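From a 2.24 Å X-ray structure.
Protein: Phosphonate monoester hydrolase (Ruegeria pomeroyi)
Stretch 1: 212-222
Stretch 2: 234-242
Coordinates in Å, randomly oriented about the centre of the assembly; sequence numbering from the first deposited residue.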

# COMPACT_ATOMS: atom_id res chain seq x y z
N SER A 212 36.77 23.15 1.26
CA SER A 212 35.54 23.65 1.86
C SER A 212 34.31 22.82 1.48
O SER A 212 34.35 22.07 0.52
CB SER A 212 35.33 25.12 1.51
OG SER A 212 34.63 25.29 0.28
N ASP A 213 33.24 22.99 2.25
CA ASP A 213 31.94 22.35 2.02
C ASP A 213 31.37 22.71 0.64
O ASP A 213 30.95 21.80 -0.08
CB ASP A 213 30.95 22.69 3.17
CG ASP A 213 30.88 24.14 3.65
OD1 ASP A 213 31.63 25.01 3.09
OD2 ASP A 213 30.08 24.41 4.56
N THR A 214 31.44 24.02 0.24
CA THR A 214 31.04 24.55 -1.08
C THR A 214 31.83 23.91 -2.21
O THR A 214 31.22 23.44 -3.17
CB THR A 214 31.14 26.09 -1.10
OG1 THR A 214 30.33 26.63 -0.05
CG2 THR A 214 30.75 26.70 -2.46
N ALA A 215 33.19 23.92 -2.11
CA ALA A 215 34.12 23.37 -3.11
C ALA A 215 33.92 21.86 -3.27
O ALA A 215 33.84 21.37 -4.39
CB ALA A 215 35.57 23.66 -2.70
N PHE A 216 33.85 21.15 -2.14
CA PHE A 216 33.67 19.70 -2.10
C PHE A 216 32.39 19.25 -2.81
O PHE A 216 32.47 18.29 -3.60
CB PHE A 216 33.75 19.17 -0.65
CG PHE A 216 33.49 17.70 -0.53
CD1 PHE A 216 34.51 16.78 -0.76
CD2 PHE A 216 32.20 17.22 -0.27
CE1 PHE A 216 34.25 15.40 -0.71
CE2 PHE A 216 31.95 15.85 -0.23
CZ PHE A 216 32.97 14.94 -0.44
N LEU A 217 31.24 19.91 -2.56
CA LEU A 217 29.96 19.54 -3.20
C LEU A 217 30.01 19.75 -4.72
O LEU A 217 29.58 18.87 -5.46
CB LEU A 217 28.76 20.29 -2.58
CG LEU A 217 27.36 19.83 -3.00
CD1 LEU A 217 27.10 18.34 -2.70
CD2 LEU A 217 26.33 20.66 -2.35
N THR A 218 30.61 20.86 -5.16
CA THR A 218 30.84 21.21 -6.56
C THR A 218 31.74 20.16 -7.21
O THR A 218 31.47 19.73 -8.34
CB THR A 218 31.45 22.62 -6.69
OG1 THR A 218 30.70 23.51 -5.85
CG2 THR A 218 31.46 23.13 -8.13
N ASP A 219 32.81 19.74 -6.49
CA ASP A 219 33.71 18.69 -6.95
C ASP A 219 32.97 17.36 -7.14
O ASP A 219 33.20 16.70 -8.14
CB ASP A 219 34.91 18.53 -6.00
CG ASP A 219 35.92 19.66 -6.01
OD1 ASP A 219 35.87 20.51 -6.93
OD2 ASP A 219 36.73 19.73 -5.08
N GLN A 220 32.06 17.01 -6.23
CA GLN A 220 31.23 15.79 -6.30
C GLN A 220 30.28 15.80 -7.50
O GLN A 220 30.14 14.78 -8.18
CB GLN A 220 30.51 15.50 -4.97
CG GLN A 220 31.44 15.16 -3.79
CD GLN A 220 32.68 14.40 -4.14
OE1 GLN A 220 33.79 14.96 -4.21
NE2 GLN A 220 32.54 13.12 -4.40
N PHE A 221 29.68 16.97 -7.79
CA PHE A 221 28.84 17.21 -8.98
C PHE A 221 29.68 16.98 -10.25
O PHE A 221 29.27 16.22 -11.13
CB PHE A 221 28.29 18.65 -8.96
CG PHE A 221 27.48 19.05 -10.17
CD1 PHE A 221 26.10 18.83 -10.20
CD2 PHE A 221 28.09 19.64 -11.27
CE1 PHE A 221 25.35 19.20 -11.32
CE2 PHE A 221 27.34 19.99 -12.40
CZ PHE A 221 25.97 19.78 -12.42
N LEU A 222 30.86 17.62 -10.32
CA LEU A 222 31.78 17.50 -11.47
C LEU A 222 32.47 16.12 -11.60
O LEU A 222 32.89 15.75 -12.70
CB LEU A 222 32.80 18.64 -11.49
CG LEU A 222 32.22 20.05 -11.61
CD1 LEU A 222 33.27 21.10 -11.25
CD2 LEU A 222 31.66 20.30 -12.99
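Stretch 2 (234-242) FAHLTYIRP

The strongest tie between the two stretches is a salt bridge at the start of the helix. Asp-213 OD2 accepts from Arg-241 NE at 2.6 Å, and Arg-241 NH2 adds a weak hydrogen bond to the same Asp-213 OD2 at 3.3 Å. The carboxylate oxygen lies at the edge of the guanidinium, near its plane, where the N-H groups point. The other oxygen, Asp-213 OD1, turns back to its own helix and accepts from Thr-214 N at 3.0 Å, so one side chain serves the first turn and the neighbouring stretch together. One residue earlier, Ser-212 caps the helix, its OG accepting from Ala-215 N at 3.1 Å.

The second polar tie is a relay. Tyr-239 OH donates to Thr-218 OG1 at 2.9 Å, and Thr-218 OG1 in turn donates to Thr-214 O at 2.7 Å. With chi1 in the m well, the threonine hydroxyl can accept from the strand while giving its proton to the carbonyl one turn back. Tyr-239 leaves its backbone sideways, but the end of its side chain comes nearer the helix; Thr-214 O meets the ring at its edge, 3.7 Å from Tyr-239 CE1. Between these two ties a water joins the stretches, donating to Thr-214 OG1 at 2.9 Å and accepting from Arg-241 N at 3.1 Å.

Beyond the polar end, stretch 2 is an extended strand from Phe-234 to Tyr-239, followed by a turn away from beta geometry at Ile-240 and a cis peptide bond before Pro-242. It runs nearly antiparallel to the helix of 213-222, at 170°, with the axes 9.3 Å apart at closest approach. The register follows from this direction: Thr-214 and Tyr-239 are 6.5 Å apart from CA to CA, and Phe-221 and Leu-237 7.8 Å.

The packing obeys two periodicities. On the helix, Asp-213, Leu-217 and Phe-221, spaced four apart, point toward stretch 2; on the strand, Ala-235 and Leu-237 point toward the helix while His-236 and Thr-238 point away. Leu-217 CG meets Leu-237 CD1 at 3.8 Å, and Leu-217 CD2 reaches the strand backbone, 3.1 Å from Thr-238 O. Farther along, Phe-221 CB lies 4.2 Å from Leu-237 CD1, with Leu-237 CD2 over one face of the phenyl ring. The small Ala-235 meets the ring edge, its CB 4.0 Å from Phe-221 CE1. The contact thus grades from charge at the helix start to hydrocarbon farther along, burying 501 Å² in all.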

# COMPACT_ATOMS: atom_id res chain seq x y z
N PHE A 234 18.42 15.04 -14.80
CA PHE A 234 17.83 15.94 -13.83
C PHE A 234 18.75 15.89 -12.59
O PHE A 234 18.83 14.86 -11.90
CB PHE A 234 16.37 15.54 -13.50
CG PHE A 234 15.68 16.28 -12.38
CD1 PHE A 234 15.97 17.62 -12.12
CD2 PHE A 234 14.69 15.67 -11.62
CE1 PHE A 234 15.32 18.32 -11.09
CE2 PHE A 234 14.04 16.36 -10.59
CZ PHE A 234 14.35 17.68 -10.34
N ALA A 235 19.47 17.01 -12.35
CA ALA A 235 20.40 17.15 -11.24
C ALA A 235 19.93 18.26 -10.33
O ALA A 235 19.59 19.36 -10.80
CB ALA A 235 21.81 17.44 -11.74
N HIS A 236 19.88 17.94 -9.03
CA HIS A 236 19.47 18.84 -7.97
C HIS A 236 20.67 19.08 -7.06
O HIS A 236 21.11 18.17 -6.36
CB HIS A 236 18.23 18.31 -7.21
CG HIS A 236 17.62 19.31 -6.27
ND1 HIS A 236 17.71 20.68 -6.51
CD2 HIS A 236 16.89 19.12 -5.15
CE1 HIS A 236 17.04 21.26 -5.54
NE2 HIS A 236 16.54 20.37 -4.69
N LEU A 237 21.22 20.30 -7.10
CA LEU A 237 22.42 20.69 -6.36
C LEU A 237 22.07 21.80 -5.34
O LEU A 237 21.49 22.83 -5.70
CB LEU A 237 23.52 21.08 -7.38
CG LEU A 237 24.85 21.71 -6.92
CD1 LEU A 237 25.80 20.68 -6.33
CD2 LEU A 237 25.54 22.38 -8.10
N THR A 238 22.36 21.51 -4.05
CA THR A 238 21.98 22.31 -2.89
C THR A 238 23.15 22.76 -2.01
O THR A 238 23.72 21.97 -1.24
CB THR A 238 20.93 21.54 -2.06
OG1 THR A 238 21.54 20.33 -1.61
CG2 THR A 238 19.65 21.22 -2.85
N TYR A 239 23.48 24.04 -2.11
CA TYR A 239 24.54 24.68 -1.33
C TYR A 239 23.95 25.24 -0.06
O TYR A 239 23.02 26.04 -0.11
CB TYR A 239 25.19 25.83 -2.12
CG TYR A 239 25.92 25.39 -3.36
CD1 TYR A 239 27.20 24.84 -3.29
CD2 TYR A 239 25.37 25.58 -4.63
CE1 TYR A 239 27.90 24.48 -4.43
CE2 TYR A 239 26.06 25.23 -5.79
CZ TYR A 239 27.34 24.68 -5.68
OH TYR A 239 28.07 24.35 -6.79
N ILE A 240 24.49 24.82 1.08
CA ILE A 240 24.10 25.28 2.40
C ILE A 240 24.53 26.72 2.62
O ILE A 240 23.75 27.52 3.12
CB ILE A 240 24.57 24.31 3.53
CG1 ILE A 240 23.94 24.67 4.91
CG2 ILE A 240 26.10 24.16 3.61
CD1 ILE A 240 22.36 24.54 4.93
N ARG A 241 25.78 27.04 2.22
CA ARG A 241 26.39 28.36 2.32
C ARG A 241 25.72 29.37 1.39
O ARG A 241 25.36 29.00 0.27
CB ARG A 241 27.90 28.29 2.01
CG ARG A 241 28.70 27.38 2.94
CD ARG A 241 28.48 27.64 4.40
NE ARG A 241 29.39 26.86 5.23
CZ ARG A 241 29.65 27.10 6.51
NH1 ARG A 241 29.10 28.14 7.12
NH2 ARG A 241 30.49 26.32 7.18
N PRO A 242 25.54 30.66 1.82
CA PRO A 242 25.85 31.25 3.14
C PRO A 242 24.84 30.83 4.21
O PRO A 242 23.63 30.91 3.97
CB PRO A 242 25.83 32.76 2.85
CG PRO A 242 24.76 32.90 1.76
CD PRO A 242 24.90 31.65 0.92
O HOH W 1 27.77 25.33 0.50